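Local coordinates for Hia (Haemophilus influenzae, PDB 1S7M), which mediates adhesion to host cells as a homotrimeric autotransporter of the bacterial outer membrane, represented by its HiaBD1 fragment, at the interface of chains A and B. Sequence-based numbering; all coordinates share one arbitrary frame. Chains: chain A/B, Hia.

Contact 1: the interface of chains A and B. Residues chain A 139-141, 158, 160; chain B 115, 117-118, 129, 141.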
ATOM      1  N   VAL A 139       3.472   3.069  16.741  1.00 18.90           N
ATOM      2  CA  VAL A 139       2.444   3.288  17.742  1.00 22.30           C
ATOM      3  C   VAL A 139       2.895   2.485  18.967  1.00 22.50           C
ATOM      4  O   VAL A 139       3.168   1.291  18.875  1.00 22.99           O
ATOM      5  CB  VAL A 139       1.053   2.771  17.285  1.00 21.94           C
ATOM      6  CG1 VAL A 139       0.055   2.909  18.423  1.00 20.78           C
ATOM      7  CG2 VAL A 139       0.568   3.550  16.069  1.00 20.92           C
ATOM      8  N   LYS A 140       2.966   3.159  20.106  1.00 24.89           N
ATOM      9  CA  LYS A 140       3.395   2.543  21.353  1.00 22.86           C
ATOM     10  C   LYS A 140       2.329   2.627  22.418  1.00 22.74           C
ATOM     11  O   LYS A 140       1.767   3.691  22.648  1.00 23.43           O
ATOM     12  CB  LYS A 140       4.663   3.247  21.861  1.00 26.01           C
ATOM     13  CG  LYS A 140       5.047   2.877  23.281  1.00 28.79           C
ATOM     14  CD  LYS A 140       6.368   3.517  23.668  1.00 33.94           C
ATOM     15  CE  LYS A 140       7.523   2.577  23.415  1.00 35.13           C
ATOM     16  NZ  LYS A 140       8.738   3.115  24.121  1.00 40.51           N
ATOM     17  N   PHE A 141       2.040   1.504  23.060  1.00 20.55           N
ATOM     18  CA  PHE A 141       1.069   1.476  24.132  1.00 24.04           C
ATOM     19  C   PHE A 141       1.860   1.453  25.444  1.00 26.71           C
ATOM     20  O   PHE A 141       2.599   0.496  25.733  1.00 25.95           O
ATOM     21  CB  PHE A 141       0.165   0.255  23.963  1.00 24.07           C
ATOM     22  CG  PHE A 141      -0.596   0.263  22.654  1.00 27.63           C
ATOM     23  CD1 PHE A 141      -0.009  -0.234  21.479  1.00 23.78           C
ATOM     24  CD2 PHE A 141      -1.867   0.848  22.575  1.00 25.54           C
ATOM     25  CE1 PHE A 141      -0.682  -0.144  20.243  1.00 26.77           C
ATOM     26  CE2 PHE A 141      -2.539   0.943  21.343  1.00 28.22           C
ATOM     27  CZ  PHE A 141      -1.945   0.447  20.174  1.00 25.29           C
ATOM     28  N   ARG A 158      -0.114  -9.872  17.176  1.00 26.41           N
ATOM     29  CA  ARG A 158       0.638  -8.956  17.987  1.00 25.28           C
ATOM     30  C   ARG A 158      -0.392  -8.662  19.093  1.00 27.65           C
ATOM     31  O   ARG A 158      -1.402  -7.971  18.878  1.00 28.51           O
ATOM     32  CB  ARG A 158       1.000  -7.697  17.227  1.00 21.10           C
ATOM     33  CG  ARG A 158       2.065  -7.858  16.182  1.00 20.32           C
ATOM     34  CD  ARG A 158       1.590  -8.549  14.876  1.00 21.58           C
ATOM     35  NE  ARG A 158       2.651  -8.509  13.861  1.00 22.97           N
ATOM     36  CZ  ARG A 158       3.248  -9.589  13.353  1.00 23.59           C
ATOM     37  NH1 ARG A 158       2.871 -10.787  13.749  1.00 24.54           N
ATOM     38  NH2 ARG A 158       4.251  -9.471  12.491  1.00 23.17           N
ATOM     39  N   ILE A 160      -1.515  -7.106  22.756  1.00 27.95           N
ATOM     40  CA  ILE A 160      -1.205  -6.101  23.775  1.00 28.84           C
ATOM     41  C   ILE A 160      -2.087  -6.423  24.969  1.00 28.33           C
ATOM     42  O   ILE A 160      -3.323  -6.484  24.860  1.00 26.77           O
ATOM     43  CB  ILE A 160      -1.497  -4.664  23.294  1.00 29.05           C
ATOM     44  CG1 ILE A 160      -0.725  -4.382  22.011  1.00 27.38           C
ATOM     45  CG2 ILE A 160      -1.102  -3.666  24.375  1.00 30.41           C
ATOM     46  CD1 ILE A 160       0.781  -4.557  22.130  1.00 29.62           C
TER
ATOM     47  N   TRP B 115       3.482  -0.757   9.867  1.00 18.41           N
ATOM     48  CA  TRP B 115       3.800   0.189  10.915  1.00 20.39           C
ATOM     49  C   TRP B 115       4.390  -0.594  12.092  1.00 20.66           C
ATOM     50  O   TRP B 115       4.192  -1.819  12.214  1.00 23.96           O
ATOM     51  CB  TRP B 115       2.551   1.024  11.334  1.00 15.46           C
ATOM     52  CG  TRP B 115       1.336   0.219  11.596  1.00 14.87           C
ATOM     53  CD1 TRP B 115       0.510  -0.353  10.658  1.00 12.75           C
ATOM     54  CD2 TRP B 115       0.800  -0.145  12.870  1.00 15.11           C
ATOM     55  NE1 TRP B 115      -0.494  -1.040  11.274  1.00 15.76           N
ATOM     56  CE2 TRP B 115      -0.345  -0.930  12.632  1.00 14.85           C
ATOM     57  CE3 TRP B 115       1.174   0.116  14.189  1.00 17.57           C
ATOM     58  CZ2 TRP B 115      -1.120  -1.456  13.658  1.00 17.45           C
ATOM     59  CZ3 TRP B 115       0.402  -0.405  15.209  1.00 14.75           C
ATOM     60  CH2 TRP B 115      -0.733  -1.181  14.937  1.00 15.22           C
ATOM     61  N   ILE B 117       4.586  -1.589  15.958  1.00 18.74           N
ATOM     62  CA  ILE B 117       3.804  -1.562  17.185  1.00 20.65           C
ATOM     63  C   ILE B 117       4.768  -1.887  18.327  1.00 24.26           C
ATOM     64  O   ILE B 117       5.586  -2.813  18.215  1.00 24.40           O
ATOM     65  CB  ILE B 117       2.618  -2.556  17.177  1.00 20.11           C
ATOM     66  CG1 ILE B 117       1.784  -2.336  18.434  1.00 19.34           C
ATOM     67  CG2 ILE B 117       3.091  -4.018  17.085  1.00 23.83           C
ATOM     68  CD1 ILE B 117       0.562  -3.256  18.554  1.00 20.65           C
ATOM     69  N   SER B 118       4.688  -1.110  19.407  1.00 24.15           N
ATOM     70  CA  SER B 118       5.565  -1.303  20.553  1.00 26.63           C
ATOM     71  C   SER B 118       4.912  -1.067  21.916  1.00 29.48           C
ATOM     72  O   SER B 118       3.813  -0.487  22.043  1.00 27.31           O
ATOM     73  CB  SER B 118       6.774  -0.386  20.417  1.00 26.48           C
ATOM     74  OG  SER B 118       6.366   0.970  20.415  1.00 29.26           O
ATOM     75  N   TYR B 129       8.950  -4.367  24.055  1.00 36.20           N
ATOM     76  CA  TYR B 129       8.365  -5.141  22.975  1.00 33.90           C
ATOM     77  C   TYR B 129       8.172  -4.317  21.712  1.00 33.51           C
ATOM     78  O   TYR B 129       7.957  -3.108  21.753  1.00 32.37           O
ATOM     79  CB  TYR B 129       7.018  -5.718  23.396  1.00 32.73           C
ATOM     80  CG  TYR B 129       6.219  -6.282  22.239  1.00 32.10           C
ATOM     81  CD1 TYR B 129       6.474  -7.561  21.737  1.00 29.80           C
ATOM     82  CD2 TYR B 129       5.194  -5.532  21.652  1.00 31.97           C
ATOM     83  CE1 TYR B 129       5.730  -8.079  20.693  1.00 29.23           C
ATOM     84  CE2 TYR B 129       4.437  -6.041  20.604  1.00 29.11           C
ATOM     85  CZ  TYR B 129       4.698  -7.307  20.132  1.00 29.19           C
ATOM     86  OH  TYR B 129       3.899  -7.823  19.144  1.00 27.59           O
ATOM     87  N   PHE B 141      -6.062  -6.742  21.312  1.00 25.82           N
ATOM     88  CA  PHE B 141      -6.035  -6.009  22.569  1.00 27.86           C
ATOM     89  C   PHE B 141      -6.661  -6.919  23.615  1.00 28.58           C
ATOM     90  O   PHE B 141      -7.847  -7.231  23.577  1.00 30.31           O
ATOM     91  CB  PHE B 141      -6.747  -4.642  22.413  1.00 25.69           C
ATOM     92  CG  PHE B 141      -5.989  -3.700  21.503  1.00 24.70           C
ATOM     93  CD1 PHE B 141      -6.241  -3.679  20.126  1.00 23.55           C
ATOM     94  CD2 PHE B 141      -4.912  -2.969  21.992  1.00 23.26           C
ATOM     95  CE1 PHE B 141      -5.427  -2.956  19.251  1.00 22.57           C
ATOM     96  CE2 PHE B 141      -4.082  -2.237  21.122  1.00 23.10           C
ATOM     97  CZ  PHE B 141      -4.345  -2.236  19.749  1.00 23.01           C
TER
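The backbone carbonyl O of A:Val139 accepts a hydrogen bond from B:Ser118 N at 2.9 Å. Strand 138-143 of chain A here runs parallel to strand 114-119 of chain B, in the Trp-ring domain of this trimeric autotransporter adhesin. The next bond of the ladder runs the other way, from A:Phe141 N to B:Ser118 O, also 2.9 Å. B:Ser118 is thus gripped through both its N and its O. Its hydroxyl OG sits between its own backbone N and carbonyl carbon (chi1 62°), which lays it against CB of A:Lys140.

Apolar side chains fill much of the patch beside the ladder. A:Phe141 and B:Phe141 meet edge to face, with planes 64° apart and centroids 5.2 Å from each other. The CE2 rim atom of B:Phe141 comes over one face of A:Phe141, 3.5 Å from its CE2. B:Ile117 meets the same A:Phe141 ring at its edge, where CG1 lies in the ring plane. B:Ile117 CD1 also meets A:Ile160 CD1 tip to tip at 3.8 Å. A:Ile160 runs alongside B:Phe141, its CB 4.0 Å from CD2 of the ring. The hydroxyl OH of B:Tyr129 lies 3.5 Å from CB of A:Arg158. Next to the first ladder bond, CZ3 of B:Trp115 packs on CB of A:Val139, 3.8 Å away.

Contact 2: the interface of chains A and B. Residues chain A 135-136; chain B 58, 75, 81, 84-85, 87, 112, 114-115.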
ATOM      1  N   ASN A 135       2.986   4.393   6.570  1.00 18.78           N
ATOM      2  CA  ASN A 135       4.048   3.414   6.509  1.00 19.63           C
ATOM      3  C   ASN A 135       5.232   3.901   7.361  1.00 22.54           C
ATOM      4  O   ASN A 135       5.548   5.083   7.359  1.00 21.86           O
ATOM      5  CB  ASN A 135       4.467   3.238   5.051  1.00 18.02           C
ATOM      6  CG  ASN A 135       5.609   2.299   4.893  1.00 21.02           C
ATOM      7  OD1 ASN A 135       5.507   1.110   5.207  1.00 24.02           O
ATOM      8  ND2 ASN A 135       6.724   2.820   4.406  1.00 21.36           N
ATOM      9  N   ALA A 136       5.846   2.967   8.087  1.00 23.47           N
ATOM     10  CA  ALA A 136       7.014   3.216   8.938  1.00 25.20           C
ATOM     11  C   ALA A 136       6.791   4.188  10.111  1.00 25.47           C
ATOM     12  O   ALA A 136       7.748   4.794  10.614  1.00 24.58           O
ATOM     13  CB  ALA A 136       8.211   3.663   8.081  1.00 23.17           C
TER
ATOM     14  N   PHE B  58      14.248  -0.447   4.676  1.00 33.41           N
ATOM     15  CA  PHE B  58      15.085   0.109   5.714  1.00 35.97           C
ATOM     16  C   PHE B  58      16.091  -0.946   6.156  1.00 39.64           C
ATOM     17  O   PHE B  58      15.738  -2.118   6.353  1.00 40.99           O
ATOM     18  CB  PHE B  58      14.232   0.551   6.898  1.00 32.90           C
ATOM     19  CG  PHE B  58      13.559   1.871   6.684  1.00 32.18           C
ATOM     20  CD1 PHE B  58      12.166   1.969   6.675  1.00 30.90           C
ATOM     21  CD2 PHE B  58      14.317   3.019   6.493  1.00 29.35           C
ATOM     22  CE1 PHE B  58      11.536   3.199   6.481  1.00 28.50           C
ATOM     23  CE2 PHE B  58      13.701   4.248   6.301  1.00 30.46           C
ATOM     24  CZ  PHE B  58      12.290   4.334   6.297  1.00 28.38           C
ATOM     25  N   LYS B  75      15.478   5.685  11.214  1.00 40.33           N
ATOM     26  CA  LYS B  75      14.758   4.461  10.860  1.00 39.51           C
ATOM     27  C   LYS B  75      15.651   3.465  10.132  1.00 39.63           C
ATOM     28  O   LYS B  75      15.484   2.249  10.276  1.00 40.10           O
ATOM     29  CB  LYS B  75      13.515   4.802  10.025  1.00 39.39           C
ATOM     30  CG  LYS B  75      12.427   5.464  10.856  1.00 38.41           C
ATOM     31  CD  LYS B  75      11.285   6.055  10.037  1.00 38.53           C
ATOM     32  CE  LYS B  75      10.264   6.715  10.977  1.00 36.85           C
ATOM     33  NZ  LYS B  75       9.163   7.423  10.269  1.00 37.31           N
ATOM     34  N   TYR B  81      12.444  -1.369  12.573  1.00 29.46           N
ATOM     35  CA  TYR B  81      11.987  -0.923  11.267  1.00 28.99           C
ATOM     36  C   TYR B  81      12.570  -1.684  10.093  1.00 29.07           C
ATOM     37  O   TYR B  81      12.202  -1.427   8.940  1.00 27.00           O
ATOM     38  CB  TYR B  81      12.352   0.553  11.073  1.00 29.17           C
ATOM     39  CG  TYR B  81      11.646   1.489  11.999  1.00 30.79           C
ATOM     40  CD1 TYR B  81      12.005   1.565  13.347  1.00 32.99           C
ATOM     41  CD2 TYR B  81      10.576   2.270  11.549  1.00 30.00           C
ATOM     42  CE1 TYR B  81      11.315   2.391  14.232  1.00 32.63           C
ATOM     43  CE2 TYR B  81       9.876   3.106  12.427  1.00 31.14           C
ATOM     44  CZ  TYR B  81      10.247   3.157  13.766  1.00 32.89           C
ATOM     45  OH  TYR B  81       9.542   3.937  14.658  1.00 33.42           O
ATOM     46  N   LEU B  84      10.957  -2.839   6.398  1.00 28.25           N
ATOM     47  CA  LEU B  84       9.864  -1.959   5.980  1.00 26.97           C
ATOM     48  C   LEU B  84      10.300  -1.132   4.792  1.00 26.65           C
ATOM     49  O   LEU B  84      11.465  -0.761   4.693  1.00 24.51           O
ATOM     50  CB  LEU B  84       9.452  -1.030   7.119  1.00 26.34           C
ATOM     51  CG  LEU B  84       8.749  -1.723   8.273  1.00 24.91           C
ATOM     52  CD1 LEU B  84       8.336  -0.688   9.329  1.00 24.99           C
ATOM     53  CD2 LEU B  84       7.528  -2.479   7.727  1.00 21.46           C
ATOM     54  N   THR B  85       9.366  -0.856   3.881  1.00 25.30           N
ATOM     55  CA  THR B  85       9.663  -0.058   2.702  1.00 24.58           C
ATOM     56  C   THR B  85      10.069   1.348   3.129  1.00 25.39           C
ATOM     57  O   THR B  85       9.488   1.911   4.049  1.00 24.44           O
ATOM     58  CB  THR B  85       8.430   0.029   1.742  1.00 25.92           C
ATOM     59  OG1 THR B  85       8.104  -1.280   1.267  1.00 24.92           O
ATOM     60  CG2 THR B  85       8.737   0.897   0.548  1.00 24.35           C
ATOM     61  N   LEU B  87       9.921   4.878   2.082  1.00 32.43           N
ATOM     62  CA  LEU B  87       9.258   5.771   1.142  1.00 33.43           C
ATOM     63  C   LEU B  87       9.862   7.179   1.089  1.00 37.54           C
ATOM     64  O   LEU B  87       9.383   8.035   0.346  1.00 37.23           O
ATOM     65  CB  LEU B  87       7.759   5.855   1.480  1.00 31.05           C
ATOM     66  CG  LEU B  87       6.862   4.630   1.223  1.00 30.68           C
ATOM     67  CD1 LEU B  87       5.420   4.944   1.630  1.00 26.76           C
ATOM     68  CD2 LEU B  87       6.905   4.258  -0.261  1.00 27.27           C
ATOM     69  N   GLY B 112       6.674  -4.636   1.835  1.00 19.65           N
ATOM     70  CA  GLY B 112       7.416  -4.016   2.926  1.00 21.62           C
ATOM     71  C   GLY B 112       6.660  -2.913   3.667  1.00 24.51           C
ATOM     72  O   GLY B 112       7.210  -2.272   4.566  1.00 23.89           O
ATOM     73  N   GLY B 114       4.155  -1.281   6.325  1.00 16.21           N
ATOM     74  CA  GLY B 114       3.720  -1.680   7.651  1.00 18.26           C
ATOM     75  C   GLY B 114       4.056  -0.624   8.686  1.00 17.16           C
ATOM     76  O   GLY B 114       4.790   0.331   8.412  1.00 18.19           O
ATOM     77  N   TRP B 115       3.482  -0.757   9.867  1.00 18.41           N
ATOM     78  CA  TRP B 115       3.800   0.189  10.915  1.00 20.39           C
ATOM     79  C   TRP B 115       4.390  -0.594  12.092  1.00 20.66           C
ATOM     80  O   TRP B 115       4.192  -1.819  12.214  1.00 23.96           O
ATOM     81  CB  TRP B 115       2.551   1.024  11.334  1.00 15.46           C
ATOM     82  CG  TRP B 115       1.336   0.219  11.596  1.00 14.87           C
ATOM     83  CD1 TRP B 115       0.510  -0.353  10.658  1.00 12.75           C
ATOM     84  CD2 TRP B 115       0.800  -0.145  12.870  1.00 15.11           C
ATOM     85  NE1 TRP B 115      -0.494  -1.040  11.274  1.00 15.76           N
ATOM     86  CE2 TRP B 115      -0.345  -0.930  12.632  1.00 14.85           C
ATOM     87  CE3 TRP B 115       1.174   0.116  14.189  1.00 17.57           C
ATOM     88  CZ2 TRP B 115      -1.120  -1.456  13.658  1.00 17.45           C
ATOM     89  CZ3 TRP B 115       0.402  -0.405  15.209  1.00 14.75           C
ATOM     90  CH2 TRP B 115      -0.733  -1.181  14.937  1.00 15.22           C
TER
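A:Asn135, in the loop after strand 129-134, bonds to B:Gly114 and B:Thr85, and its amide oxygen meets the first N-H of B strand 114-119. This part belongs to a trimeric autotransporter adhesin, where a loop of the Trp-ring family region of chain A meets residues of the HiaBD2_N (GIN) family region and the start of strand 114-119 in chain B. CB of A:Asn135 touches the B:Leu87 methyl CD1 at 3.9 Å. CG stands anti to the backbone N (chi1 177°), which carries the amide in between B:Thr85 and B:Gly114. The amide oxygen OD1 accepts B:Gly114 N at 3.0 Å, with the donor in the plane of the side-chain carbonyl. The amide nitrogen ND2 donates to B:Thr85 O at 2.9 Å. That acceptor lies in the amide plane, but the N-H arrives 41° above the carbonyl plane of B:Thr85. Both ends of the amide are therefore engaged, which fixes its flip.

A:Ala136 follows with a positive phi (63°). Its N donates to B:Gly114 O at 2.9 Å, nearly along the C=O axis. Its carbonyl O takes B:Lys75 NZ at 3.0 Å, the lysine side-chain nitrogen coming from above the carbonyl plane. From CG on, the lysine is stretched out, and its CG lies over one face of the B:Tyr81 ring. The edge of that ring faces A:Ala136 O. The alanine methyl CB packs on CE1 of B:Phe58 at 3.7 Å.

Contact 3: the interface of chains A and B. Residues chain A 18, 36, 41; chain B 18, 20, 34, 36, 41-42.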
ATOM      1  N   LEU A  18       5.851  -5.814 -29.490  1.00 36.49           N
ATOM      2  CA  LEU A  18       7.045  -4.999 -29.633  1.00 35.40           C
ATOM      3  C   LEU A  18       8.057  -5.321 -28.539  1.00 35.33           C
ATOM      4  O   LEU A  18       7.762  -5.148 -27.362  1.00 36.62           O
ATOM      5  CB  LEU A  18       6.650  -3.522 -29.528  1.00 35.12           C
ATOM      6  CG  LEU A  18       7.719  -2.435 -29.664  1.00 34.75           C
ATOM      7  CD1 LEU A  18       8.145  -2.336 -31.115  1.00 35.97           C
ATOM      8  CD2 LEU A  18       7.156  -1.092 -29.221  1.00 35.21           C
ATOM      9  N   VAL A  36       6.045  -4.726 -24.938  1.00 31.64           N
ATOM     10  CA  VAL A  36       4.602  -4.567 -24.897  1.00 31.36           C
ATOM     11  C   VAL A  36       4.087  -5.624 -25.875  1.00 32.40           C
ATOM     12  O   VAL A  36       4.107  -5.430 -27.095  1.00 31.95           O
ATOM     13  CB  VAL A  36       4.151  -3.180 -25.368  1.00 31.08           C
ATOM     14  CG1 VAL A  36       2.641  -3.143 -25.475  1.00 32.58           C
ATOM     15  CG2 VAL A  36       4.598  -2.121 -24.373  1.00 31.69           C
ATOM     16  N   ILE A  41       3.257  -6.476 -20.416  1.00 26.32           N
ATOM     17  CA  ILE A  41       4.327  -5.489 -20.531  1.00 26.43           C
ATOM     18  C   ILE A  41       5.504  -5.777 -19.616  1.00 28.37           C
ATOM     19  O   ILE A  41       5.318  -6.088 -18.442  1.00 29.13           O
ATOM     20  CB  ILE A  41       3.765  -4.095 -20.216  1.00 26.09           C
ATOM     21  CG1 ILE A  41       2.666  -3.769 -21.238  1.00 26.23           C
ATOM     22  CG2 ILE A  41       4.867  -3.048 -20.191  1.00 23.71           C
ATOM     23  CD1 ILE A  41       1.863  -2.526 -20.915  1.00 26.94           C
TER
ATOM     24  N   LEU B  18       1.179   2.311 -30.754  1.00 35.11           N
ATOM     25  CA  LEU B  18       1.100   0.859 -30.780  1.00 36.16           C
ATOM     26  C   LEU B  18      -0.246   0.337 -30.290  1.00 38.30           C
ATOM     27  O   LEU B  18      -0.769   0.803 -29.274  1.00 37.95           O
ATOM     28  CB  LEU B  18       2.211   0.267 -29.910  1.00 34.98           C
ATOM     29  CG  LEU B  18       2.171  -1.234 -29.643  1.00 33.42           C
ATOM     30  CD1 LEU B  18       2.499  -1.961 -30.914  1.00 34.27           C
ATOM     31  CD2 LEU B  18       3.166  -1.600 -28.556  1.00 35.61           C
ATOM     32  N   ILE B  20      -2.400  -3.570 -30.025  1.00 39.32           N
ATOM     33  CA  ILE B  20      -2.391  -5.013 -30.197  1.00 40.01           C
ATOM     34  C   ILE B  20      -3.774  -5.534 -29.860  1.00 42.45           C
ATOM     35  O   ILE B  20      -4.201  -5.475 -28.703  1.00 42.81           O
ATOM     36  CB  ILE B  20      -1.398  -5.689 -29.252  1.00 37.68           C
ATOM     37  CG1 ILE B  20      -0.024  -5.038 -29.368  1.00 36.71           C
ATOM     38  CG2 ILE B  20      -1.349  -7.162 -29.555  1.00 37.36           C
ATOM     39  CD1 ILE B  20       1.052  -5.722 -28.546  1.00 37.42           C
ATOM     40  N   ILE B  34      -4.262  -4.089 -25.975  1.00 31.01           N
ATOM     41  CA  ILE B  34      -3.041  -3.672 -25.325  1.00 31.41           C
ATOM     42  C   ILE B  34      -2.590  -2.507 -26.178  1.00 33.33           C
ATOM     43  O   ILE B  34      -2.536  -2.635 -27.393  1.00 35.27           O
ATOM     44  CB  ILE B  34      -2.010  -4.803 -25.369  1.00 31.22           C
ATOM     45  CG1 ILE B  34      -2.570  -5.998 -24.589  1.00 29.50           C
ATOM     46  CG2 ILE B  34      -0.662  -4.318 -24.833  1.00 27.54           C
ATOM     47  CD1 ILE B  34      -1.834  -7.248 -24.791  1.00 33.69           C
ATOM     48  N   VAL B  36      -0.215   1.540 -26.520  1.00 33.43           N
ATOM     49  CA  VAL B  36       0.698   2.606 -26.110  1.00 34.28           C
ATOM     50  C   VAL B  36       0.421   3.768 -27.072  1.00 35.49           C
ATOM     51  O   VAL B  36       0.864   3.750 -28.220  1.00 33.85           O
ATOM     52  CB  VAL B  36       2.166   2.186 -26.248  1.00 35.94           C
ATOM     53  CG1 VAL B  36       3.075   3.329 -25.794  1.00 34.06           C
ATOM     54  CG2 VAL B  36       2.424   0.933 -25.419  1.00 34.12           C
ATOM     55  N   ILE B  41      -1.188   4.153 -21.558  1.00 30.40           N
ATOM     56  CA  ILE B  41      -0.953   2.742 -21.768  1.00 28.86           C
ATOM     57  C   ILE B  41      -2.063   1.848 -21.258  1.00 27.23           C
ATOM     58  O   ILE B  41      -2.627   2.082 -20.194  1.00 28.40           O
ATOM     59  CB  ILE B  41       0.371   2.343 -21.089  1.00 28.81           C
ATOM     60  CG1 ILE B  41       1.524   3.147 -21.715  1.00 27.68           C
ATOM     61  CG2 ILE B  41       0.610   0.847 -21.206  1.00 25.13           C
ATOM     62  CD1 ILE B  41       2.842   3.040 -20.956  1.00 25.61           C
ATOM     63  N   SER B  42      -2.383   0.826 -22.035  1.00 26.19           N
ATOM     64  CA  SER B  42      -3.383  -0.153 -21.621  1.00 26.76           C
ATOM     65  C   SER B  42      -2.683  -1.513 -21.664  1.00 25.79           C
ATOM     66  O   SER B  42      -2.018  -1.837 -22.651  1.00 25.19           O
ATOM     67  CB  SER B  42      -4.584  -0.150 -22.564  1.00 27.44           C
ATOM     68  OG  SER B  42      -5.449  -1.231 -22.238  1.00 29.18           O
TER
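Strands 17-21, 34-37 and 40-43 of the N-terminal part of the fragment supply this contact between two subunits of the trimer. It is an apolar beta-strand packing of leucine, valine and isoleucine side chains. A:Val36 carries much of it. Its methyl CG1 lies 3.5 Å from CD2 of B:Leu18, a tight fit for two carbons. The same CG1 meets CG2 of B:Ile34 at 3.6 Å. A:Val36 lies antiparallel to the side chains of B:Leu18 and B:Ile34, which brings their methyl groups alongside. Its CG1 is anti to the backbone N (chi1 173°), and this leaves CG2 for the other copy of the residue. CG2 of A:Val36 and CG2 of B:Val36 are 3.9 Å apart, with the two side chains set at a slant.

A:Ile41 and B:Ile41 also meet, but through different branches. The end methyl CD1 of A:Ile41 reaches CG2 of B:Ile41 at 3.6 Å. The chain of A:Ile41 is extended at chi2 (170°), carrying CD1 toward chain B. A:Leu18 and B:Leu18 touch through their CD2 methyls at 4.1 Å. B:Ile20 CD1 lies 3.4 Å from A:Val36 O, but no polar atom pairs with another across this patch. In the fold, the methyl groups meet between the strands of the two chains, probably toward the trimer interior, at the end of the fragment far from the Trp-ring domain.

Contact 1 and contact 2 are neighbours, with C-alpha centres about 15 Å apart, and they share B:Trp115. Strand 114-119 of chain B serves both, its start in contact 2 and its later residues in contact 1. Chain A answers with the loop and then the strand 138-143 that follows it. Contact 3 lies about 33 Å from contact 2 and about 46 Å from contact 1, and uses other strands. The same two subunits are thus joined at both ends of the fragment. Backbone bonds pair strands at contact 1, and polar bonds hold a chain A loop on chain B at contact 2, whereas contact 3 is apolar packing. Equivalent contacts recur around the homotrimer.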